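Local coordinates for protein endoglucanase (Komagataeibacter sucrofermentans, PDB 6VC5) that probably cuts internal beta-1,4-glucosidic linkages in cellulose, lichenin and cereal beta-glucans, at residues Y38-S43 with V54-A59; D148-N153 with I202-N207; Y157-L162 with K176-G181; P196-S201 with S220-R225; L291-H296 with L308-R313. All coordinates share one frame; numbering follows the deposited sequence.

Contact 1: residues Y38-S43 with V54-A59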
# COMPACT_ATOMS: atom_id res chain seq x y z
N TYR A 38 7.80 -4.07 0.98
CA TYR A 38 7.21 -5.40 0.85
C TYR A 38 8.18 -6.48 1.30
O TYR A 38 7.79 -7.43 1.99
CB TYR A 38 6.75 -5.66 -0.59
CG TYR A 38 5.54 -4.87 -1.04
CD1 TYR A 38 4.50 -4.59 -0.16
CD2 TYR A 38 5.45 -4.42 -2.34
CE1 TYR A 38 3.39 -3.87 -0.58
CE2 TYR A 38 4.36 -3.70 -2.77
CZ TYR A 38 3.34 -3.42 -1.89
OH TYR A 38 2.25 -2.69 -2.34
N GLY A 39 9.44 -6.38 0.87
CA GLY A 39 10.42 -7.37 1.28
C GLY A 39 10.57 -7.43 2.79
O GLY A 39 10.62 -8.52 3.38
N MET A 40 10.61 -6.26 3.43
CA MET A 40 10.71 -6.20 4.88
C MET A 40 9.45 -6.75 5.55
O MET A 40 9.52 -7.52 6.51
CB MET A 40 10.98 -4.75 5.29
CG MET A 40 12.37 -4.27 4.92
SD MET A 40 12.53 -2.46 5.17
CE MET A 40 12.37 -2.33 6.99
N LEU A 41 8.28 -6.37 5.03
CA LEU A 41 7.03 -6.83 5.64
C LEU A 41 6.88 -8.34 5.51
O LEU A 41 6.47 -9.03 6.47
CB LEU A 41 5.84 -6.11 5.01
CG LEU A 41 4.49 -6.28 5.70
CD1 LEU A 41 4.46 -5.45 6.97
CD2 LEU A 41 3.35 -5.90 4.77
N PHE A 42 7.14 -8.88 4.31
CA PHE A 42 6.97 -10.32 4.09
C PHE A 42 7.98 -11.14 4.89
O PHE A 42 7.63 -12.19 5.43
CB PHE A 42 7.09 -10.66 2.60
CG PHE A 42 6.13 -9.92 1.68
CD1 PHE A 42 5.00 -9.29 2.16
CD2 PHE A 42 6.40 -9.87 0.32
CE1 PHE A 42 4.13 -8.61 1.29
CE2 PHE A 42 5.55 -9.20 -0.55
CZ PHE A 42 4.42 -8.56 -0.05
N SER A 43 9.24 -10.69 4.94
CA SER A 43 10.25 -11.40 5.71
C SER A 43 9.98 -11.34 7.21
O SER A 43 10.21 -12.32 7.92
CB SER A 43 11.66 -10.91 5.35
OG SER A 43 11.85 -9.56 5.69
N VAL A 54 19.15 -7.50 5.99
CA VAL A 54 19.84 -6.92 4.83
C VAL A 54 18.91 -6.04 3.99
O VAL A 54 19.36 -5.05 3.41
CB VAL A 54 20.58 -7.98 3.98
CG1 VAL A 54 21.69 -8.66 4.81
CG2 VAL A 54 19.63 -8.99 3.39
N ILE A 55 17.62 -6.38 3.89
CA ILE A 55 16.70 -5.53 3.14
C ILE A 55 16.56 -4.17 3.80
O ILE A 55 16.60 -3.13 3.13
CB ILE A 55 15.33 -6.23 2.96
CG1 ILE A 55 15.48 -7.56 2.23
CG2 ILE A 55 14.37 -5.29 2.22
CD1 ILE A 55 14.28 -8.47 2.40
N TRP A 56 16.44 -4.14 5.13
CA TRP A 56 16.37 -2.88 5.85
C TRP A 56 17.68 -2.09 5.75
O TRP A 56 17.66 -0.88 5.50
CB TRP A 56 15.96 -3.13 7.30
CG TRP A 56 16.13 -1.94 8.22
CD1 TRP A 56 16.73 -1.95 9.45
CD2 TRP A 56 15.66 -0.59 8.02
NE1 TRP A 56 16.69 -0.70 10.01
CE2 TRP A 56 16.05 0.15 9.15
CE3 TRP A 56 14.99 0.07 6.98
CZ2 TRP A 56 15.77 1.51 9.29
CZ3 TRP A 56 14.71 1.43 7.13
CH2 TRP A 56 15.10 2.13 8.27
N VAL A 57 18.83 -2.74 5.96
CA VAL A 57 20.10 -2.00 5.87
C VAL A 57 20.26 -1.39 4.48
O VAL A 57 20.70 -0.23 4.35
CB VAL A 57 21.29 -2.89 6.26
CG1 VAL A 57 22.60 -2.22 5.91
CG2 VAL A 57 21.25 -3.16 7.75
N TRP A 58 19.89 -2.12 3.42
CA TRP A 58 19.98 -1.54 2.09
C TRP A 58 19.08 -0.32 1.95
O TRP A 58 19.50 0.73 1.43
CB TRP A 58 19.67 -2.58 1.00
CG TRP A 58 20.06 -2.07 -0.37
CD1 TRP A 58 21.26 -2.24 -1.00
CD2 TRP A 58 19.26 -1.24 -1.24
NE1 TRP A 58 21.24 -1.59 -2.22
CE2 TRP A 58 20.04 -0.97 -2.38
CE3 TRP A 58 17.97 -0.71 -1.16
CZ2 TRP A 58 19.55 -0.20 -3.45
CZ3 TRP A 58 17.49 0.05 -2.22
CH2 TRP A 58 18.28 0.30 -3.35
N ALA A 59 17.83 -0.43 2.41
CA ALA A 59 16.90 0.69 2.27
C ALA A 59 17.36 1.90 3.09
O ALA A 59 17.26 3.04 2.63
CB ALA A 59 15.50 0.27 2.71

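Contact 2: residues D148-N153 with I202-N207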
# COMPACT_ATOMS: atom_id res chain seq x y z
N ASP A 148 -4.62 25.27 -5.09
CA ASP A 148 -6.02 25.07 -5.47
C ASP A 148 -6.55 23.66 -5.21
O ASP A 148 -7.76 23.51 -5.00
CB ASP A 148 -6.21 25.37 -6.96
CG ASP A 148 -5.85 26.81 -7.32
OD1 ASP A 148 -5.31 27.03 -8.42
OD2 ASP A 148 -6.11 27.71 -6.50
N THR A 149 -5.72 22.63 -5.28
CA THR A 149 -6.21 21.26 -5.15
C THR A 149 -5.19 20.41 -4.42
O THR A 149 -3.98 20.68 -4.42
CB THR A 149 -6.51 20.57 -6.50
OG1 THR A 149 -5.28 20.24 -7.16
CG2 THR A 149 -7.34 21.43 -7.42
N VAL A 150 -5.68 19.34 -3.82
CA VAL A 150 -4.83 18.28 -3.30
C VAL A 150 -5.19 17.00 -4.02
O VAL A 150 -6.37 16.73 -4.28
CB VAL A 150 -4.93 18.13 -1.76
CG1 VAL A 150 -6.31 17.65 -1.34
CG2 VAL A 150 -3.85 17.19 -1.26
N THR A 151 -4.17 16.22 -4.40
CA THR A 151 -4.35 14.89 -4.96
C THR A 151 -4.05 13.85 -3.90
O THR A 151 -2.99 13.90 -3.26
CB THR A 151 -3.41 14.68 -6.15
OG1 THR A 151 -3.69 15.66 -7.16
CG2 THR A 151 -3.57 13.25 -6.72
N LEU A 152 -4.97 12.92 -3.69
CA LEU A 152 -4.75 11.84 -2.74
C LEU A 152 -4.77 10.51 -3.47
O LEU A 152 -5.48 10.33 -4.46
CB LEU A 152 -5.85 11.84 -1.65
CG LEU A 152 -6.08 13.13 -0.88
CD1 LEU A 152 -7.21 12.93 0.14
CD2 LEU A 152 -4.80 13.57 -0.19
N ASN A 153 -3.97 9.58 -2.98
CA ASN A 153 -4.05 8.19 -3.41
C ASN A 153 -4.63 7.42 -2.23
O ASN A 153 -3.96 7.26 -1.21
CB ASN A 153 -2.68 7.68 -3.82
CG ASN A 153 -2.75 6.36 -4.52
OD1 ASN A 153 -3.46 5.46 -4.08
ND2 ASN A 153 -2.05 6.24 -5.64
N ILE A 202 -9.31 16.77 -4.24
CA ILE A 202 -10.20 17.60 -3.42
C ILE A 202 -9.84 19.06 -3.69
O ILE A 202 -8.67 19.44 -3.59
CB ILE A 202 -10.08 17.29 -1.91
CG1 ILE A 202 -10.40 15.82 -1.63
CG2 ILE A 202 -11.03 18.18 -1.11
CD1 ILE A 202 -10.25 15.42 -0.15
N ASN A 203 -10.84 19.85 -4.07
CA ASN A 203 -10.62 21.27 -4.30
C ASN A 203 -10.47 22.00 -2.97
O ASN A 203 -11.30 21.86 -2.07
CB ASN A 203 -11.77 21.85 -5.11
CG ASN A 203 -11.50 23.27 -5.54
OD1 ASN A 203 -11.54 24.18 -4.73
ND2 ASN A 203 -11.16 23.45 -6.81
N LEU A 204 -9.37 22.74 -2.82
CA LEU A 204 -9.07 23.37 -1.54
C LEU A 204 -9.95 24.58 -1.26
O LEU A 204 -10.04 25.01 -0.10
CB LEU A 204 -7.61 23.78 -1.48
CG LEU A 204 -6.59 22.64 -1.64
CD1 LEU A 204 -5.20 23.18 -1.36
CD2 LEU A 204 -6.91 21.46 -0.73
N HIS A 205 -10.57 25.15 -2.29
CA HIS A 205 -11.42 26.32 -2.12
C HIS A 205 -12.90 25.99 -1.94
O HIS A 205 -13.66 26.86 -1.51
CB HIS A 205 -11.28 27.25 -3.32
CG HIS A 205 -9.87 27.65 -3.61
ND1 HIS A 205 -9.06 28.24 -2.66
CD2 HIS A 205 -9.11 27.53 -4.72
CE1 HIS A 205 -7.87 28.47 -3.18
NE2 HIS A 205 -7.88 28.05 -4.43
N THR A 206 -13.34 24.78 -2.29
CA THR A 206 -14.75 24.41 -2.18
C THR A 206 -15.00 23.10 -1.44
O THR A 206 -16.15 22.85 -1.05
CB THR A 206 -15.38 24.25 -3.57
OG1 THR A 206 -14.78 23.13 -4.24
CG2 THR A 206 -15.21 25.51 -4.43
N ASN A 207 -13.99 22.25 -1.29
CA ASN A 207 -14.12 20.89 -0.74
C ASN A 207 -14.83 19.92 -1.69
O ASN A 207 -15.22 18.83 -1.26
CB ASN A 207 -14.76 20.84 0.65
CG ASN A 207 -14.33 19.63 1.45
OD1 ASN A 207 -13.13 19.35 1.57
ND2 ASN A 207 -15.29 18.90 1.98

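Contact 3: residues Y157-L162 with K176-G181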
# COMPACT_ATOMS: atom_id res chain seq x y z
N TYR A 157 -3.39 4.88 2.12
CA TYR A 157 -3.86 4.72 3.49
C TYR A 157 -3.68 3.25 3.86
O TYR A 157 -4.61 2.43 3.82
CB TYR A 157 -5.32 5.13 3.61
CG TYR A 157 -5.55 6.62 3.71
CD1 TYR A 157 -5.79 7.23 4.94
CD2 TYR A 157 -5.54 7.42 2.57
CE1 TYR A 157 -6.01 8.59 5.04
CE2 TYR A 157 -5.77 8.79 2.66
CZ TYR A 157 -6.00 9.37 3.90
OH TYR A 157 -6.23 10.72 3.98
N VAL A 158 -2.44 2.91 4.21
CA VAL A 158 -2.10 1.56 4.62
C VAL A 158 -2.64 1.39 6.03
O VAL A 158 -1.93 1.60 7.02
CB VAL A 158 -0.58 1.33 4.51
CG1 VAL A 158 -0.19 -0.09 4.93
CG2 VAL A 158 -0.09 1.63 3.09
N MET A 159 -3.92 1.05 6.13
CA MET A 159 -4.61 1.16 7.41
C MET A 159 -3.97 0.37 8.54
O MET A 159 -3.89 0.92 9.66
CB MET A 159 -6.12 0.89 7.24
CG MET A 159 -6.87 1.98 6.46
SD MET A 159 -6.91 3.61 7.27
CE MET A 159 -8.30 4.42 6.42
N PRO A 160 -3.48 -0.86 8.36
CA PRO A 160 -2.80 -1.54 9.49
C PRO A 160 -1.55 -0.83 9.96
O PRO A 160 -1.15 -0.99 11.13
CB PRO A 160 -2.45 -2.91 8.90
CG PRO A 160 -3.46 -3.11 7.80
CD PRO A 160 -3.69 -1.76 7.21
N SER A 161 -0.91 -0.05 9.09
CA SER A 161 0.24 0.72 9.52
C SER A 161 -0.16 1.95 10.33
O SER A 161 0.51 2.29 11.32
CB SER A 161 1.07 1.15 8.31
OG SER A 161 2.28 1.71 8.75
N LEU A 162 -1.25 2.63 9.93
CA LEU A 162 -1.76 3.73 10.74
C LEU A 162 -2.21 3.25 12.11
O LEU A 162 -1.99 3.94 13.11
CB LEU A 162 -2.91 4.43 10.00
CG LEU A 162 -2.58 5.01 8.62
CD1 LEU A 162 -3.79 5.75 8.06
CD2 LEU A 162 -1.38 5.93 8.70
N LYS A 176 -7.49 10.72 14.10
CA LYS A 176 -8.17 11.66 13.22
C LYS A 176 -7.84 11.38 11.75
O LYS A 176 -8.72 11.44 10.89
CB LYS A 176 -7.79 13.10 13.58
CG LYS A 176 -8.55 14.15 12.78
CD LYS A 176 -8.20 15.56 13.23
CE LYS A 176 -9.28 16.56 12.81
NZ LYS A 176 -9.22 16.88 11.35
N VAL A 177 -6.58 11.07 11.45
CA VAL A 177 -6.20 10.74 10.08
C VAL A 177 -6.96 9.52 9.58
O VAL A 177 -7.49 9.51 8.45
CB VAL A 177 -4.68 10.54 9.96
CG1 VAL A 177 -4.33 9.99 8.57
CG2 VAL A 177 -3.96 11.84 10.21
N MET A 178 -7.03 8.47 10.40
CA MET A 178 -7.75 7.25 10.03
C MET A 178 -9.24 7.52 9.85
O MET A 178 -9.84 7.06 8.87
CB MET A 178 -7.53 6.17 11.10
CG MET A 178 -6.24 5.35 10.97
SD MET A 178 -6.05 4.03 12.23
CE MET A 178 -5.47 4.98 13.65
N GLY A 179 -9.84 8.24 10.79
CA GLY A 179 -11.28 8.48 10.73
C GLY A 179 -11.67 9.39 9.58
O GLY A 179 -12.69 9.17 8.92
N ASP A 180 -10.87 10.43 9.33
CA ASP A 180 -11.13 11.25 8.16
C ASP A 180 -10.89 10.47 6.88
O ASP A 180 -11.60 10.67 5.89
CB ASP A 180 -10.25 12.51 8.18
CG ASP A 180 -10.66 13.49 9.28
OD1 ASP A 180 -11.72 13.29 9.91
OD2 ASP A 180 -9.91 14.46 9.52
N GLY A 181 -9.90 9.57 6.88
CA GLY A 181 -9.67 8.72 5.71
C GLY A 181 -10.87 7.87 5.36
O GLY A 181 -11.24 7.75 4.19
O HOH W 1 -7.28 11.35 6.41

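Contact 4: residues P196-S201 with S220-R225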
# COMPACT_ATOMS: atom_id res chain seq x y z
N PRO A 196 -13.68 3.53 -5.54
CA PRO A 196 -12.69 4.58 -5.34
C PRO A 196 -11.77 4.67 -6.53
O PRO A 196 -11.48 3.65 -7.20
CB PRO A 196 -11.93 4.12 -4.09
CG PRO A 196 -12.00 2.59 -4.18
CD PRO A 196 -13.37 2.30 -4.78
N PRO A 197 -11.27 5.86 -6.87
CA PRO A 197 -10.32 5.99 -7.97
C PRO A 197 -8.90 5.69 -7.48
O PRO A 197 -8.59 5.75 -6.28
CB PRO A 197 -10.44 7.47 -8.35
CG PRO A 197 -10.72 8.14 -7.04
CD PRO A 197 -11.55 7.16 -6.22
N ASP A 198 -8.03 5.39 -8.45
CA ASP A 198 -6.59 5.37 -8.17
C ASP A 198 -6.13 6.69 -7.56
O ASP A 198 -5.33 6.70 -6.62
CB ASP A 198 -5.80 5.10 -9.46
CG ASP A 198 -6.03 3.71 -10.05
OD1 ASP A 198 -6.24 2.72 -9.30
OD2 ASP A 198 -5.95 3.60 -11.30
N TRP A 199 -6.65 7.81 -8.08
CA TRP A 199 -6.20 9.15 -7.69
C TRP A 199 -7.42 10.05 -7.53
O TRP A 199 -8.20 10.21 -8.48
CB TRP A 199 -5.27 9.73 -8.75
CG TRP A 199 -4.00 8.92 -8.94
CD1 TRP A 199 -3.76 7.96 -9.89
CD2 TRP A 199 -2.81 9.01 -8.15
NE1 TRP A 199 -2.49 7.44 -9.73
CE2 TRP A 199 -1.89 8.07 -8.67
CE3 TRP A 199 -2.44 9.79 -7.05
CZ2 TRP A 199 -0.61 7.91 -8.13
CZ3 TRP A 199 -1.17 9.61 -6.51
CH2 TRP A 199 -0.28 8.69 -7.05
N LEU A 200 -7.57 10.65 -6.34
CA LEU A 200 -8.70 11.51 -5.99
C LEU A 200 -8.20 12.94 -5.90
O LEU A 200 -7.08 13.19 -5.46
CB LEU A 200 -9.24 11.08 -4.62
CG LEU A 200 -10.41 11.89 -4.09
CD1 LEU A 200 -11.68 11.51 -4.83
CD2 LEU A 200 -10.56 11.64 -2.60
N SER A 201 -9.04 13.90 -6.31
CA SER A 201 -8.75 15.31 -6.12
C SER A 201 -9.78 15.94 -5.17
O SER A 201 -10.98 15.68 -5.29
CB SER A 201 -8.78 16.04 -7.46
OG SER A 201 -8.34 17.38 -7.32
N SER A 220 -8.05 0.77 -10.64
CA SER A 220 -7.11 -0.18 -11.20
C SER A 220 -6.01 -0.58 -10.22
O SER A 220 -6.30 -0.96 -9.13
CB SER A 220 -6.55 0.30 -12.55
OG SER A 220 -5.57 1.27 -12.48
N TYR A 221 -4.78 -0.48 -10.65
CA TYR A 221 -3.69 -1.14 -9.96
C TYR A 221 -3.32 -0.54 -8.62
O TYR A 221 -2.71 -1.18 -7.83
CB TYR A 221 -2.49 -1.22 -10.90
CG TYR A 221 -2.80 -2.02 -12.12
CD1 TYR A 221 -2.68 -3.37 -12.11
CD2 TYR A 221 -3.27 -1.43 -13.27
CE1 TYR A 221 -2.98 -4.12 -13.20
CE2 TYR A 221 -3.59 -2.18 -14.38
CZ TYR A 221 -3.43 -3.52 -14.33
OH TYR A 221 -3.70 -4.36 -15.38
N ASP A 222 -3.71 0.71 -8.38
CA ASP A 222 -3.58 1.32 -7.06
C ASP A 222 -4.80 1.04 -6.18
O ASP A 222 -4.69 0.52 -5.09
CB ASP A 222 -3.45 2.85 -7.18
CG ASP A 222 -2.15 3.32 -7.82
OD1 ASP A 222 -2.05 3.29 -9.06
OD2 ASP A 222 -1.26 3.80 -7.11
N ALA A 223 -5.97 1.35 -6.71
CA ALA A 223 -7.20 1.33 -5.94
C ALA A 223 -7.59 -0.05 -5.45
O ALA A 223 -8.31 -0.16 -4.50
CB ALA A 223 -8.35 1.99 -6.70
N ILE A 224 -7.06 -1.08 -6.07
CA ILE A 224 -7.45 -2.42 -5.71
C ILE A 224 -6.85 -2.73 -4.36
O ILE A 224 -7.45 -3.49 -3.63
CB ILE A 224 -6.85 -3.45 -6.72
CG1 ILE A 224 -7.27 -4.88 -6.42
CG2 ILE A 224 -5.33 -3.39 -6.68
CD1 ILE A 224 -8.75 -5.10 -6.62
N ARG A 225 -5.91 -2.00 -3.82
CA ARG A 225 -5.53 -2.18 -2.44
C ARG A 225 -6.54 -1.70 -1.41
O ARG A 225 -6.44 -2.04 -0.27
CB ARG A 225 -4.11 -1.66 -2.19
CG ARG A 225 -3.07 -2.52 -2.88
CD ARG A 225 -1.64 -2.25 -2.45
NE ARG A 225 -0.73 -2.51 -3.57
CZ ARG A 225 0.03 -3.59 -3.74
NH1 ARG A 225 0.77 -3.69 -4.81
NH2 ARG A 225 0.08 -4.55 -2.85
O HOH W 2 -2.85 2.47 -11.22
O HOH W 3 -2.80 4.82 -12.06
O HOH W 4 -1.03 5.50 -10.92

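Contact 5: residues L291-H296 with L308-R313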
# COMPACT_ATOMS: atom_id res chain seq x y z
N LEU A 291 -6.68 -18.89 -1.76
CA LEU A 291 -5.76 -17.98 -2.39
C LEU A 291 -4.86 -18.59 -3.46
O LEU A 291 -4.37 -19.66 -3.39
CB LEU A 291 -4.91 -17.24 -1.35
CG LEU A 291 -5.62 -16.28 -0.38
CD1 LEU A 291 -4.63 -15.72 0.62
CD2 LEU A 291 -6.36 -15.14 -1.06
N PRO A 292 -4.59 -17.76 -4.46
CA PRO A 292 -3.66 -18.14 -5.51
C PRO A 292 -2.28 -18.33 -4.89
O PRO A 292 -2.05 -17.83 -3.81
CB PRO A 292 -3.62 -16.90 -6.43
CG PRO A 292 -4.82 -16.11 -6.11
CD PRO A 292 -5.32 -16.51 -4.76
N THR A 293 -1.43 -19.11 -5.52
CA THR A 293 -0.09 -19.32 -5.02
C THR A 293 0.97 -18.67 -5.90
O THR A 293 0.80 -18.50 -7.06
CB THR A 293 0.24 -20.80 -4.86
OG1 THR A 293 -0.10 -21.48 -6.06
CG2 THR A 293 -0.57 -21.38 -3.70
N LEU A 294 2.08 -18.30 -5.29
CA LEU A 294 3.06 -17.47 -5.99
C LEU A 294 3.82 -18.21 -7.08
O LEU A 294 4.41 -17.55 -7.95
CB LEU A 294 4.04 -16.86 -5.00
CG LEU A 294 3.69 -15.42 -4.62
CD1 LEU A 294 2.38 -15.37 -3.84
CD2 LEU A 294 4.83 -14.83 -3.83
N ASP A 295 3.83 -19.54 -7.06
CA ASP A 295 4.46 -20.26 -8.17
C ASP A 295 3.72 -20.06 -9.49
O ASP A 295 4.28 -20.39 -10.54
CB ASP A 295 4.60 -21.75 -7.85
CG ASP A 295 3.28 -22.41 -7.54
OD1 ASP A 295 2.55 -21.90 -6.67
OD2 ASP A 295 2.96 -23.44 -8.18
N HIS A 296 2.49 -19.53 -9.47
CA HIS A 296 1.74 -19.23 -10.68
C HIS A 296 1.67 -17.73 -10.98
O HIS A 296 0.98 -17.34 -11.93
CB HIS A 296 0.32 -19.79 -10.59
CG HIS A 296 0.26 -21.27 -10.36
ND1 HIS A 296 -0.66 -21.85 -9.52
CD2 HIS A 296 1.02 -22.27 -10.85
CE1 HIS A 296 -0.47 -23.16 -9.51
NE2 HIS A 296 0.55 -23.44 -10.31
N LEU A 308 0.39 -9.84 0.07
CA LEU A 308 -0.35 -8.96 0.98
C LEU A 308 -1.66 -9.61 1.41
O LEU A 308 -2.07 -9.50 2.58
CB LEU A 308 -0.63 -7.65 0.25
CG LEU A 308 0.33 -6.46 0.17
CD1 LEU A 308 0.70 -5.83 1.51
CD2 LEU A 308 1.57 -6.83 -0.65
N ALA A 309 -2.34 -10.30 0.49
CA ALA A 309 -3.57 -11.00 0.85
C ALA A 309 -3.34 -12.13 1.84
O ALA A 309 -4.17 -12.35 2.73
CB ALA A 309 -4.26 -11.51 -0.41
N TYR A 310 -2.25 -12.90 1.68
CA TYR A 310 -1.90 -13.93 2.66
C TYR A 310 -1.69 -13.34 4.04
O TYR A 310 -2.15 -13.90 5.05
CB TYR A 310 -0.62 -14.66 2.24
CG TYR A 310 -0.85 -15.82 1.29
CD1 TYR A 310 -1.13 -17.09 1.77
CD2 TYR A 310 -0.77 -15.63 -0.08
CE1 TYR A 310 -1.34 -18.15 0.91
CE2 TYR A 310 -0.98 -16.69 -0.95
CZ TYR A 310 -1.26 -17.94 -0.46
OH TYR A 310 -1.47 -18.98 -1.34
N ILE A 311 -1.02 -12.19 4.11
CA ILE A 311 -0.75 -11.54 5.39
C ILE A 311 -2.04 -11.04 6.01
O ILE A 311 -2.27 -11.20 7.22
CB ILE A 311 0.33 -10.45 5.22
CG1 ILE A 311 1.65 -11.12 4.84
CG2 ILE A 311 0.50 -9.63 6.51
CD1 ILE A 311 2.74 -10.17 4.46
N ALA A 312 -2.92 -10.46 5.20
CA ALA A 312 -4.21 -9.99 5.69
C ALA A 312 -5.10 -11.14 6.17
O ALA A 312 -5.77 -11.01 7.21
CB ALA A 312 -4.91 -9.17 4.60
N ARG A 313 -5.13 -12.25 5.45
CA ARG A 313 -5.95 -13.38 5.86
C ARG A 313 -5.52 -13.90 7.23
O ARG A 313 -6.38 -14.27 8.05
CB ARG A 313 -5.85 -14.50 4.82
CG ARG A 313 -6.81 -15.65 5.07
CD ARG A 313 -6.65 -16.75 4.02
NE ARG A 313 -5.34 -17.40 4.09
CZ ARG A 313 -4.98 -18.44 3.35
NH1 ARG A 313 -5.83 -18.96 2.47
NH2 ARG A 313 -3.77 -18.96 3.48

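Contact 1: residues Y38-S43 with V54-A59
The indole of Trp56 is met by Met40 at its six-membered ring: the methyl CE of Met40 arrives obliquely, 3.6 Å from CE3 of Trp56 and also close to CB of the same residue. Met40 SD sits 5.2 Å from the centroid of that ring and 69° off its normal, a tilted Met-aromatic contact. Elsewhere around the indole, the ring of Tyr112 stands almost upright to it, and NE1 makes a weak hydrogen bond to Asp115. The methionine chain runs extended as far as its sulfur and then bends (chi3 66°), and this last turn brings CE against the tryptophan. Farther back, CG of Met40 touches the CG2 branch of Ile55 at 3.5 Å as the two side chains run alongside each other with opposite headings. The longer branch of Ile55 ends on backbone: its CD1 lies 3.8 Å from Gly39 O, where a side chain on Gly39 would probably crowd the methyl. Ser43 OG comes within 4.2 Å of the same Ile55 CD1. No hydrogen bond joins the two segments, and Ala99 and Leu100 of helix 90-106 pack on Met40 as well. The short axes approach to 9.3 Å and run nearly antiparallel, at 156°. Antiparallel packing of successive helices, here 33-46 and 49-62, is characteristic of the (alpha/alpha)6 barrel of glycosyl hydrolase family 8.

Contact 2: residues D148-N153 with I202-N207
Val150 and Ile202 form a hydrogen-bonded pair of an antiparallel sheet, in which strand 149-152 borders strand 200-203. Val150 N donates to Ile202 O at 3.0 Å, and Ile202 N returns a bond to Val150 O at 2.9 Å. The tight part lies on the face carrying these two residues. There the CG1 branch of Val150, set between its own N and carbonyl carbon (chi1 66°), touches Ile202 CB at 3.8 Å and Leu204 CD2 at 3.9 Å, while Val131 of strand 128-131 packs against all three residues. Leu152 CD1 extends this apolar patch to Ile202 CD1. The face of Thr149 and Asn203, a non-hydrogen-bonded pair, is looser and partly exposed: Thr149 CG2 and Asn203 ND2 stay 4.4 Å apart. Beyond it the chain turns back, with Asn203 OD1 accepting from His205 N in an Asx turn. At the solvent end, His205 NE2 donates to Asp148 OD2 at 2.7 Å, the oxygen lying in the ring plane and being met on its anti side.

Contact 3: residues Y157-L162 with K176-G181
Leu162 and Met178 pass flank to flank, pointing opposite ways, with CB of Leu162 3.6 Å from CG of Met178. The methionine then bends at chi3 (-80°), which carries its CE to 3.7 Å from Leu162 O. Met159 passes Met178 in the same antiparallel fashion, its SD 4.1 Å from Met178 CG. An alanine in place of Met178 would probably open a gap beside Leu162 and leave Met159 SD without its neighbour across the contact. The two segments belong to consecutive helices, 159-169 and 172-187, packed together as in the helical (alpha/alpha)6 fold of family 8. Just ahead of the first helix, Tyr157 brings its ring edge to the second, with Val177 O near the ring plane and CE1 3.7 Å from Gly181 CA; a CB on that glycine would collide with the ring. The hydroxyl reaches the helix through a water: Tyr157 OH donates to it at 2.7 Å, in the plane of the ring, and the water donates to Val177 O at 2.8 Å, while OH also takes a hydrogen bond from Leu137 N of strand 134-137.

Contact 4: residues P196-S201 with S220-R225
Asp198 OD1 is gripped by two backbone N-H groups of the loop 220-225. Ala223 N reaches it at 2.9 Å, nearly in line with the C-O bond, and Ser220 N at 3.0 Å from the syn side, 32° out of the carboxylate plane; a third bond, from Asp222 N, is weak. The other oxygen, OD2, takes the hydroxyl of Ser220 on its syn lone pair, with OG only 2.6 Å away. One carboxylate thus ties Ser220, ahead of the type I turn 222-225, to Ala223 within it, and the bonds to both oxygens fix its rotation. Ala223 CB points toward the proline-rich segment and lies 3.6 Å from Pro196 O, a buried carbonyl with no polar partner in the model. Farther along, a water links the edge of Trp199 to Asp222: it accepts from Trp199 NE1 at 2.7 Å and donates to Asp222 OD1 at 3.1 Å. OD2 of the same aspartate is bonded to Asn153 ND2, and Trp199 stacks on Trp215. The arrangement joins the approach to strand 200-203 to the loop between strand 218-219 and helix 225-232, with Pro196 also packing on Phe244 of helix 238-251.

Contact 5: residues L291-H296 with L308-R313
Leu291 lies against Tyr310 and Arg313 of helix 300-313, where a loop folds back over a helix of the family 8 (alpha/alpha)6 barrel. At the start of its side chain, CB meets the far end of the tyrosine, 3.8 Å from Tyr310 CZ. CG follows at 3.9 Å from Arg313 NH1, in one of the two conformers modelled for that arginine. Leu291 then divides. CD1, anti to CA (chi2 177°), comes over the centre of the Tyr310 ring, 3.8 Å from its centroid and 7° off the normal, a CH-pi contact; in that arginine conformer the same methyl also lies over one face of the guanidinium, toward its rim. CD2 takes the other course, to 4.2 Å from Ala309 CB, and Ala278 of helix 274-282 packs on both Leu291 and Ala309. The phenol thus has an apolar partner on one face and a polar one at its edge, where Pro292 O accepts from the hydroxyl. An alanine in place of Tyr310 would probably leave Pro292 O without its hydroxyl donor and the CD1 methyl of Leu291 without the ring it covers. Gln7 of helix 4-15 touches Tyr310 and Thr293 from outside the two segments, and Thr293 CG2 comes within 3.5 Å of the Tyr310 hydroxyl. The bond from Tyr310 OH to Pro292 O measures 2.8 Å, the hydroxyl standing 43° above the carbonyl plane.

In the fold
Contacts 1, 3 and 5 lie among the helices, whereas contact 2 belongs to a small antiparallel sheet on the opposite side of the chain's centre from contact 1, their centres about 34 Å apart. Contact 3 is nested in the chain between the two strands of contact 2. Contacts 2 and 4 share strand 200-203 and cross in sequence; Leu152 N and Leu200 O, 2.8 Å apart, continue the strand pairing from one to the other. Contacts 1 and 5 meet where Phe42 CD1 packs on Ile311 CD1 at 3.3 Å, and in the conformer given, Arg225 of contact 4 packs on Leu308 of contact 5. A bound glycerol, probably from crystallisation, lies about 6 Å from the side chain of Thr149 in contact 2.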